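Local coordinates for protein AlyQ (Persicobacter sp. CCB-QB2, PDB 5XNR) that probably cleaves alginate by beta-elimination with its lyase domain and carries a carbohydrate-binding module of family 32, at residues Q244-K249 with E367-Y372; Q160-Y165 with E214-K219; V253-H258 with H303-E308. One frame throughout, in Å; residues are numbered along the deposited sequence.

Contact 1: Q244-K249 with E367-Y372; sequences QLPIVK and EKEGSY. With PO4 (phosphate ion), chain E.
Glu-369, at the C-terminal end of the short helix 366-369, pushes its carboxylate into the loop 244-249 on the rim of the lyase domain's beta-sandwich, where it accepts bonds from three successive backbone amides. The tight half of the contact lies here. OE1 takes Val-248 N at 2.8 Å through its syn lone pair, in a nearly straight bond (166°), and Ile-247 N only weakly. OE2 receives Lys-249 N at 3.0 Å, again from the syn side, with the donor 20° out of the carboxylate plane. The bend at chi2 (-56°) folds the Glu-369 chain over and brings both oxygens to the loop. Ser-364 OG also bonds OE2, and Asn-378 ND2 bonds OE1, so five donors, one of them weak, surround the buried carboxylate and should hold its rotation. Beside it the Val-248 side chain runs antiparallel to the Glu-369 chain and sets CG1 3.1 Å from Lys-368 O, while the CB of Pro-246 rests 3.5 Å from Glu-369 OE2.

Toward solvent the packing is looser and mostly apolar. The Ile-247 side chain crosses Tyr-372 at about a right angle; its CG2 lies over one face of the ring, 4.2 Å from the centroid in a CH-pi contact, and Val-248 CG2 comes to Tyr-372 CD1 from an oblique direction. At the other end Lys-249 and Lys-368 extend together and touch through their CD carbons at 3.9 Å. Their ammonium groups are not in contact, and that of Lys-249 has an anion to meet: Lys-249 NZ donates to O1 of a phosphate, probably from the crystallisation liquor and also bonded by Tyr-210 and Arg-272, at 2.8 Å.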
# COMPACT_ATOMS: atom_id res chain seq x y z
N GLN A 244 -3.79 5.45 -8.19
CA GLN A 244 -4.83 5.60 -9.22
C GLN A 244 -4.35 6.56 -10.30
O GLN A 244 -3.64 7.50 -10.00
CB GLN A 244 -6.13 6.13 -8.60
CG GLN A 244 -7.35 6.07 -9.53
CD GLN A 244 -8.02 4.72 -9.53
OE1 GLN A 244 -7.49 3.74 -10.05
NE2 GLN A 244 -9.19 4.65 -8.92
N LEU A 245 -4.79 6.31 -11.54
CA LEU A 245 -4.61 7.22 -12.69
C LEU A 245 -5.97 7.51 -13.35
O LEU A 245 -6.88 6.67 -13.30
CB LEU A 245 -3.68 6.55 -13.71
CG LEU A 245 -2.37 6.04 -13.13
CD1 LEU A 245 -1.84 4.89 -13.95
CD2 LEU A 245 -1.35 7.16 -13.01
N PRO A 246 -6.08 8.66 -14.04
CA PRO A 246 -7.25 8.96 -14.86
C PRO A 246 -7.50 7.86 -15.90
O PRO A 246 -6.71 6.89 -16.03
CB PRO A 246 -6.93 10.29 -15.55
CG PRO A 246 -5.98 10.95 -14.60
CD PRO A 246 -5.14 9.78 -14.14
N ILE A 247 -8.61 8.00 -16.61
CA ILE A 247 -9.13 6.90 -17.41
C ILE A 247 -8.56 6.95 -18.84
O ILE A 247 -8.12 5.91 -19.37
CB ILE A 247 -10.67 6.93 -17.41
CG1 ILE A 247 -11.22 6.70 -16.00
CG2 ILE A 247 -11.21 5.93 -18.43
CD1 ILE A 247 -12.72 6.93 -15.88
N VAL A 248 -8.60 8.14 -19.45
CA VAL A 248 -8.17 8.39 -20.83
C VAL A 248 -6.65 8.61 -20.88
O VAL A 248 -5.92 7.93 -21.62
CB VAL A 248 -8.91 9.60 -21.44
CG1 VAL A 248 -8.37 9.96 -22.83
CG2 VAL A 248 -10.42 9.39 -21.49
N LYS A 249 -6.19 9.62 -20.15
CA LYS A 249 -4.77 10.03 -20.10
C LYS A 249 -4.23 9.68 -18.70
O LYS A 249 -4.17 10.51 -17.77
CB LYS A 249 -4.68 11.52 -20.46
CG LYS A 249 -3.29 12.13 -20.43
CD LYS A 249 -3.04 13.14 -21.54
CE LYS A 249 -2.09 14.27 -21.19
NZ LYS A 249 -0.77 13.80 -20.73
N GLU A 367 -10.63 18.37 -20.69
CA GLU A 367 -10.50 18.42 -22.17
C GLU A 367 -9.97 17.07 -22.68
O GLU A 367 -10.43 16.58 -23.71
CB GLU A 367 -9.67 19.64 -22.56
CG GLU A 367 -10.25 20.92 -21.96
CD GLU A 367 -9.81 22.24 -22.57
OE1 GLU A 367 -8.73 22.25 -23.20
OE2 GLU A 367 -10.52 23.25 -22.39
N LYS A 368 -9.10 16.42 -21.90
CA LYS A 368 -8.45 15.16 -22.30
C LYS A 368 -9.34 13.96 -21.93
O LYS A 368 -9.33 12.95 -22.65
CB LYS A 368 -7.09 14.97 -21.62
CG LYS A 368 -6.08 16.10 -21.83
CD LYS A 368 -5.29 15.98 -23.11
CE LYS A 368 -4.28 17.09 -23.26
NZ LYS A 368 -4.07 17.44 -24.68
N GLU A 369 -10.05 14.06 -20.81
CA GLU A 369 -10.94 12.98 -20.38
C GLU A 369 -12.27 13.06 -21.16
O GLU A 369 -12.92 12.02 -21.38
CB GLU A 369 -11.16 13.03 -18.87
CG GLU A 369 -9.87 12.83 -18.08
CD GLU A 369 -9.09 11.56 -18.37
OE1 GLU A 369 -9.71 10.47 -18.35
OE2 GLU A 369 -7.85 11.65 -18.60
N GLY A 370 -12.65 14.27 -21.58
CA GLY A 370 -13.92 14.52 -22.28
C GLY A 370 -15.09 13.95 -21.50
O GLY A 370 -15.29 14.33 -20.36
N SER A 371 -15.81 12.99 -22.10
CA SER A 371 -17.09 12.45 -21.57
C SER A 371 -16.91 11.71 -20.23
O SER A 371 -17.87 11.59 -19.44
CB SER A 371 -17.75 11.57 -22.60
OG SER A 371 -17.38 10.20 -22.41
N TYR A 372 -15.71 11.20 -19.94
CA TYR A 372 -15.42 10.52 -18.64
C TYR A 372 -15.10 11.52 -17.51
O TYR A 372 -14.85 11.11 -16.37
CB TYR A 372 -14.24 9.55 -18.80
CG TYR A 372 -14.47 8.37 -19.71
CD1 TYR A 372 -14.29 8.48 -21.08
CD2 TYR A 372 -14.79 7.13 -19.19
CE1 TYR A 372 -14.46 7.39 -21.92
CE2 TYR A 372 -14.96 6.02 -20.01
CZ TYR A 372 -14.79 6.16 -21.38
OH TYR A 372 -14.96 5.08 -22.19
P PO4 E . 1.81 16.29 -22.11
O1 PO4 E . 1.49 15.43 -20.91
O2 PO4 E . 1.23 15.61 -23.34
O3 PO4 E . 1.24 17.70 -21.94
O4 PO4 E . 3.31 16.45 -22.26

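Contact 2: Q160-Y165 with E214-K219; sequences QWKITY and ELRERK
Trp-161 lays its indole against the backbone of the neighbouring strand, with Leu-215 over one face and Glu-217 over the opposite one. Strands 161-164 and 214-217 pair antiparallel in a sheet of the lyase sandwich, and Glu-214 and Leu-215 belong to an RSEL sequence characteristic of family 7 alginate lyases. The Trp-161 side chain meets that of Leu-215 at about a right angle, CD1 of the leucine standing 4.1 Å above the ring plane toward its rim. Glu-217 crosses the ring obliquely, its carboxylate plane turned 27° from the indole and its CB 3.7 Å from Trp-161 CZ3. With CG anti to the carbonyl carbon (chi1 -54°), the ring swings back across the partner strand, and CE3 comes within 3.2 Å of Glu-217 N. Tyr-387 of strand 379-392, in the facing sheet, meets the indole nearly perpendicularly. With the indole cut back to an alanine, the space between Leu-215 and Glu-217 would probably be left unfilled and Tyr-387 without its ring partner.

The face that carries Lys-162, Thr-164, Glu-214 and Arg-216 is polar. Here Lys-162 CG packs against Arg-216 CB at 4.0 Å, the two chains crossing at a slant, and in the backbone beneath Arg-216 N to Lys-162 O (2.8 Å) is one of four bonds that join the strands. Farther on, Arg-218 N reaches Gln-160 O from above the carbonyl plane, and a water bridges Gln-160 NE2, Glu-217 OE2 and Arg-218 O.

Arg-218 forms a salt bridge with Asp-225; Arg-216 bonds Ile-226 O through NH1 and makes a cation-pi contact with Tyr-355. Glu-217, bonded by the side chains of His-391 and Trp-228 and by the backbone N of Phe-356, is a buried carboxylate with several donors, which probably offset much of the cost of its burial.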
# COMPACT_ATOMS: atom_id res chain seq x y z
N GLN A 160 7.10 23.43 6.78
CA GLN A 160 8.14 23.39 5.71
C GLN A 160 7.49 23.15 4.33
O GLN A 160 8.18 23.07 3.35
CB GLN A 160 9.18 22.31 6.05
CG GLN A 160 10.34 22.20 5.08
CD GLN A 160 11.55 21.45 5.59
OE1 GLN A 160 11.50 20.67 6.54
NE2 GLN A 160 12.67 21.64 4.92
N TRP A 161 6.17 23.07 4.26
CA TRP A 161 5.48 22.89 2.99
C TRP A 161 4.21 23.76 2.96
O TRP A 161 3.68 24.19 3.99
CB TRP A 161 5.15 21.41 2.78
CG TRP A 161 6.35 20.52 2.90
CD1 TRP A 161 6.85 19.95 4.03
CD2 TRP A 161 7.24 20.16 1.84
NE1 TRP A 161 7.98 19.24 3.75
CE2 TRP A 161 8.24 19.34 2.41
CE3 TRP A 161 7.29 20.43 0.48
CZ2 TRP A 161 9.27 18.80 1.65
CZ3 TRP A 161 8.30 19.89 -0.27
CH2 TRP A 161 9.28 19.09 0.31
N LYS A 162 3.78 24.03 1.73
CA LYS A 162 2.44 24.50 1.42
C LYS A 162 1.84 23.53 0.42
O LYS A 162 2.56 22.88 -0.32
CB LYS A 162 2.47 25.90 0.80
CG LYS A 162 3.06 25.96 -0.60
CD LYS A 162 3.18 27.35 -1.17
CE LYS A 162 2.27 27.61 -2.35
NZ LYS A 162 2.76 28.79 -3.10
N ILE A 163 0.51 23.48 0.37
CA ILE A 163 -0.19 22.62 -0.57
C ILE A 163 -0.94 23.48 -1.60
O ILE A 163 -1.39 24.61 -1.32
CB ILE A 163 -1.14 21.68 0.17
CG1 ILE A 163 -1.49 20.46 -0.68
CG2 ILE A 163 -2.40 22.39 0.65
CD1 ILE A 163 -1.99 19.28 0.13
N THR A 164 -1.03 22.91 -2.81
CA THR A 164 -1.86 23.42 -3.87
C THR A 164 -2.89 22.35 -4.22
O THR A 164 -2.56 21.21 -4.46
CB THR A 164 -1.02 23.85 -5.09
OG1 THR A 164 -0.14 24.90 -4.71
CG2 THR A 164 -1.88 24.35 -6.23
N TYR A 165 -4.15 22.74 -4.23
CA TYR A 165 -5.24 21.80 -4.40
C TYR A 165 -5.69 21.85 -5.86
O TYR A 165 -5.36 22.78 -6.58
CB TYR A 165 -6.39 22.13 -3.43
CG TYR A 165 -6.13 21.90 -1.96
CD1 TYR A 165 -6.00 20.61 -1.45
CD2 TYR A 165 -6.02 22.96 -1.07
CE1 TYR A 165 -5.76 20.38 -0.10
CE2 TYR A 165 -5.80 22.75 0.29
CZ TYR A 165 -5.64 21.46 0.77
OH TYR A 165 -5.41 21.23 2.10
N GLU A 214 -0.58 18.72 -4.23
CA GLU A 214 0.86 18.47 -4.00
C GLU A 214 1.52 19.57 -3.16
O GLU A 214 1.09 20.73 -3.18
CB GLU A 214 1.55 18.28 -5.36
CG GLU A 214 1.95 19.55 -6.07
CD GLU A 214 2.76 19.35 -7.35
OE1 GLU A 214 3.54 18.35 -7.45
OE2 GLU A 214 2.63 20.20 -8.24
N LEU A 215 2.60 19.20 -2.47
CA LEU A 215 3.36 20.10 -1.56
C LEU A 215 4.47 20.85 -2.31
O LEU A 215 5.13 20.26 -3.12
CB LEU A 215 3.99 19.28 -0.44
CG LEU A 215 3.01 18.50 0.44
CD1 LEU A 215 3.76 17.60 1.42
CD2 LEU A 215 2.07 19.45 1.18
N ARG A 216 4.66 22.13 -2.03
CA ARG A 216 5.81 22.87 -2.53
C ARG A 216 6.72 23.21 -1.33
O ARG A 216 6.28 23.72 -0.29
CB ARG A 216 5.33 24.09 -3.31
CG ARG A 216 6.42 24.86 -4.05
CD ARG A 216 6.71 26.25 -3.49
NE ARG A 216 7.48 27.14 -4.38
CZ ARG A 216 8.76 27.46 -4.22
NH1 ARG A 216 9.53 26.90 -3.29
NH2 ARG A 216 9.28 28.37 -5.02
N GLU A 217 7.99 22.93 -1.47
CA GLU A 217 8.96 23.19 -0.40
C GLU A 217 8.90 24.67 0.05
O GLU A 217 8.70 25.56 -0.76
CB GLU A 217 10.36 22.85 -0.89
CG GLU A 217 11.35 22.71 0.23
CD GLU A 217 12.73 22.25 -0.21
OE1 GLU A 217 12.95 21.99 -1.44
OE2 GLU A 217 13.59 22.15 0.68
N ARG A 218 9.07 24.87 1.35
CA ARG A 218 9.13 26.18 1.97
C ARG A 218 10.34 26.26 2.90
O ARG A 218 10.94 25.23 3.22
CB ARG A 218 7.89 26.43 2.83
CG ARG A 218 6.59 26.47 2.06
CD ARG A 218 5.73 27.60 2.58
NE ARG A 218 5.90 28.85 1.87
CZ ARG A 218 5.24 29.96 2.13
NH1 ARG A 218 5.14 30.89 1.20
NH2 ARG A 218 4.65 30.12 3.30
N LYS A 219 10.62 27.46 3.41
CA LYS A 219 11.57 27.60 4.50
C LYS A 219 11.05 26.83 5.71
O LYS A 219 9.85 26.57 5.81
CB LYS A 219 11.76 29.07 4.87
CG LYS A 219 12.27 29.92 3.72
CD LYS A 219 12.95 31.19 4.15
CE LYS A 219 13.53 31.95 2.98
NZ LYS A 219 13.83 33.35 3.36
O HOH W 1 13.06 23.50 2.95

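Contact 3: V253-H258 with H303-E308; sequences VATQIH and HEVIFE
The backbones of Thr-255 and Val-305 run 8.3 Å apart, measured between CA atoms, and those of Ile-257 and Phe-307 keep much the same spacing: the two segments belong to opposed sheets of the sandwich and meet through side chains. At Thr-255 the chain turns a corner, leaving strand 251-254 and entering 256-258.

Phe-307 projects from its strand toward the opposed sheet. Its side chain and those of Thr-255 and Ile-257 interdigitate from opposite layers. Thr-255 CG2 sits over one face, 4.2 Å from the ring centroid and 24° off the normal, in a CH-pi contact. Ile-257 instead comes to the ring edge, with Ile-257 CG1 3.7 Å from Phe-307 CD2, while its CD1 reaches along to the CB of Phe-307. CG1 of Ile-257 is placed for this by lying anti to the carbonyl carbon (chi1 -58°). Near the corner, Val-305 CG1 approaches Thr-255 OG1 at 3.9 Å. Met-269 and Leu-316, on neighbouring strands of the two sheets, also touch the Phe-307 side chain.

Gln-256 points its CB away from this core, within the QIH sequence characteristic of family 7 alginate lyases. Ile-257 of the motif faces the core, where the layers meet mainly through carbon contacts, with Thr-255 O also near the ring, and so by dispersion and shape rather than by hydrogen bonds.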
# COMPACT_ATOMS: atom_id res chain seq x y z
N VAL A 253 2.50 12.78 -12.26
CA VAL A 253 3.83 13.13 -11.78
C VAL A 253 3.82 13.11 -10.24
O VAL A 253 2.91 13.65 -9.60
CB VAL A 253 4.27 14.49 -12.37
CG1 VAL A 253 5.44 15.12 -11.63
CG2 VAL A 253 4.59 14.37 -13.85
N ALA A 254 4.81 12.46 -9.64
CA ALA A 254 4.89 12.41 -8.18
C ALA A 254 6.00 13.35 -7.68
O ALA A 254 5.81 14.57 -7.61
CB ALA A 254 5.04 10.99 -7.71
N THR A 255 7.14 12.79 -7.31
CA THR A 255 8.24 13.60 -6.71
C THR A 255 8.88 14.50 -7.77
O THR A 255 9.01 14.06 -8.90
CB THR A 255 9.28 12.67 -6.09
OG1 THR A 255 8.53 11.73 -5.32
CG2 THR A 255 10.31 13.40 -5.26
N GLN A 256 9.30 15.71 -7.41
CA GLN A 256 9.89 16.65 -8.41
C GLN A 256 10.98 17.55 -7.81
O GLN A 256 10.90 17.94 -6.64
CB GLN A 256 8.86 17.62 -8.97
CG GLN A 256 7.50 17.00 -9.19
CD GLN A 256 6.49 18.05 -9.57
OE1 GLN A 256 6.78 18.98 -10.34
NE2 GLN A 256 5.29 17.91 -9.01
N ILE A 257 11.96 17.87 -8.66
CA ILE A 257 12.85 19.01 -8.49
C ILE A 257 12.42 20.04 -9.53
O ILE A 257 12.25 19.66 -10.70
CB ILE A 257 14.34 18.63 -8.67
CG1 ILE A 257 14.77 17.54 -7.69
CG2 ILE A 257 15.23 19.85 -8.55
CD1 ILE A 257 16.18 17.06 -7.90
N HIS A 258 12.25 21.30 -9.11
CA HIS A 258 11.81 22.38 -10.00
C HIS A 258 12.84 23.53 -9.97
O HIS A 258 13.39 23.82 -8.91
CB HIS A 258 10.41 22.87 -9.59
CG HIS A 258 9.47 23.10 -10.73
ND1 HIS A 258 8.43 22.20 -11.02
CD2 HIS A 258 9.39 24.11 -11.63
CE1 HIS A 258 7.76 22.65 -12.07
NE2 HIS A 258 8.34 23.83 -12.47
N HIS A 303 6.67 2.08 -3.02
CA HIS A 303 8.09 2.17 -3.37
C HIS A 303 8.77 3.24 -2.52
O HIS A 303 8.10 3.94 -1.77
CB HIS A 303 8.30 2.43 -4.85
CG HIS A 303 7.76 3.73 -5.35
ND1 HIS A 303 6.61 3.81 -6.09
CD2 HIS A 303 8.24 4.99 -5.27
CE1 HIS A 303 6.40 5.06 -6.44
NE2 HIS A 303 7.38 5.80 -5.96
N GLU A 304 10.09 3.31 -2.66
CA GLU A 304 10.92 4.38 -2.10
C GLU A 304 11.76 4.99 -3.22
O GLU A 304 12.25 4.28 -4.10
CB GLU A 304 11.85 3.86 -1.00
CG GLU A 304 11.15 3.24 0.20
CD GLU A 304 12.12 2.55 1.12
OE1 GLU A 304 12.41 1.36 0.88
OE2 GLU A 304 12.62 3.22 2.07
N VAL A 305 11.93 6.30 -3.18
CA VAL A 305 12.68 7.03 -4.19
C VAL A 305 13.51 8.11 -3.50
O VAL A 305 13.05 8.70 -2.54
CB VAL A 305 11.74 7.65 -5.23
CG1 VAL A 305 10.72 8.58 -4.60
CG2 VAL A 305 12.51 8.37 -6.32
N ILE A 306 14.72 8.32 -4.00
CA ILE A 306 15.57 9.46 -3.62
C ILE A 306 16.02 10.20 -4.89
O ILE A 306 16.49 9.57 -5.84
CB ILE A 306 16.76 8.97 -2.80
CG1 ILE A 306 16.30 8.39 -1.46
CG2 ILE A 306 17.79 10.07 -2.64
CD1 ILE A 306 17.33 7.52 -0.79
N PHE A 307 15.82 11.51 -4.93
CA PHE A 307 16.63 12.35 -5.78
C PHE A 307 17.70 12.98 -4.90
O PHE A 307 17.39 13.46 -3.80
CB PHE A 307 15.81 13.45 -6.46
CG PHE A 307 14.58 13.04 -7.22
CD1 PHE A 307 14.35 11.72 -7.59
CD2 PHE A 307 13.69 14.00 -7.66
CE1 PHE A 307 13.20 11.37 -8.29
CE2 PHE A 307 12.56 13.66 -8.40
CZ PHE A 307 12.31 12.34 -8.71
N GLU A 308 18.95 12.95 -5.36
CA GLU A 308 20.13 13.42 -4.59
C GLU A 308 20.95 14.30 -5.54
O GLU A 308 21.36 13.82 -6.57
CB GLU A 308 20.95 12.22 -4.12
CG GLU A 308 22.21 12.51 -3.31
CD GLU A 308 22.95 11.25 -2.87
OE1 GLU A 308 23.31 10.45 -3.76
OE2 GLU A 308 23.12 11.03 -1.65

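In the fold
From the N terminus of the lyase domain, contact 2 comes first: it closes a loop of 48 residues by pairing strand 161-164 with strand 211-217, and it is complete before either of the others begins. Contact 1 then opens at 244-249 and closes only at 367-372, joining the loop after strand 233-244 to the end of helix 366-369. Contact 3 falls wholly within that span, tying 253-258 to strand 302-310 in the opposed sheet. None of the loops cross. Contacts 2 and 3 share one sheet, their centres about 15 Å apart, whereas contact 1 lies at the rim, its centre about 24 Å from that of contact 3.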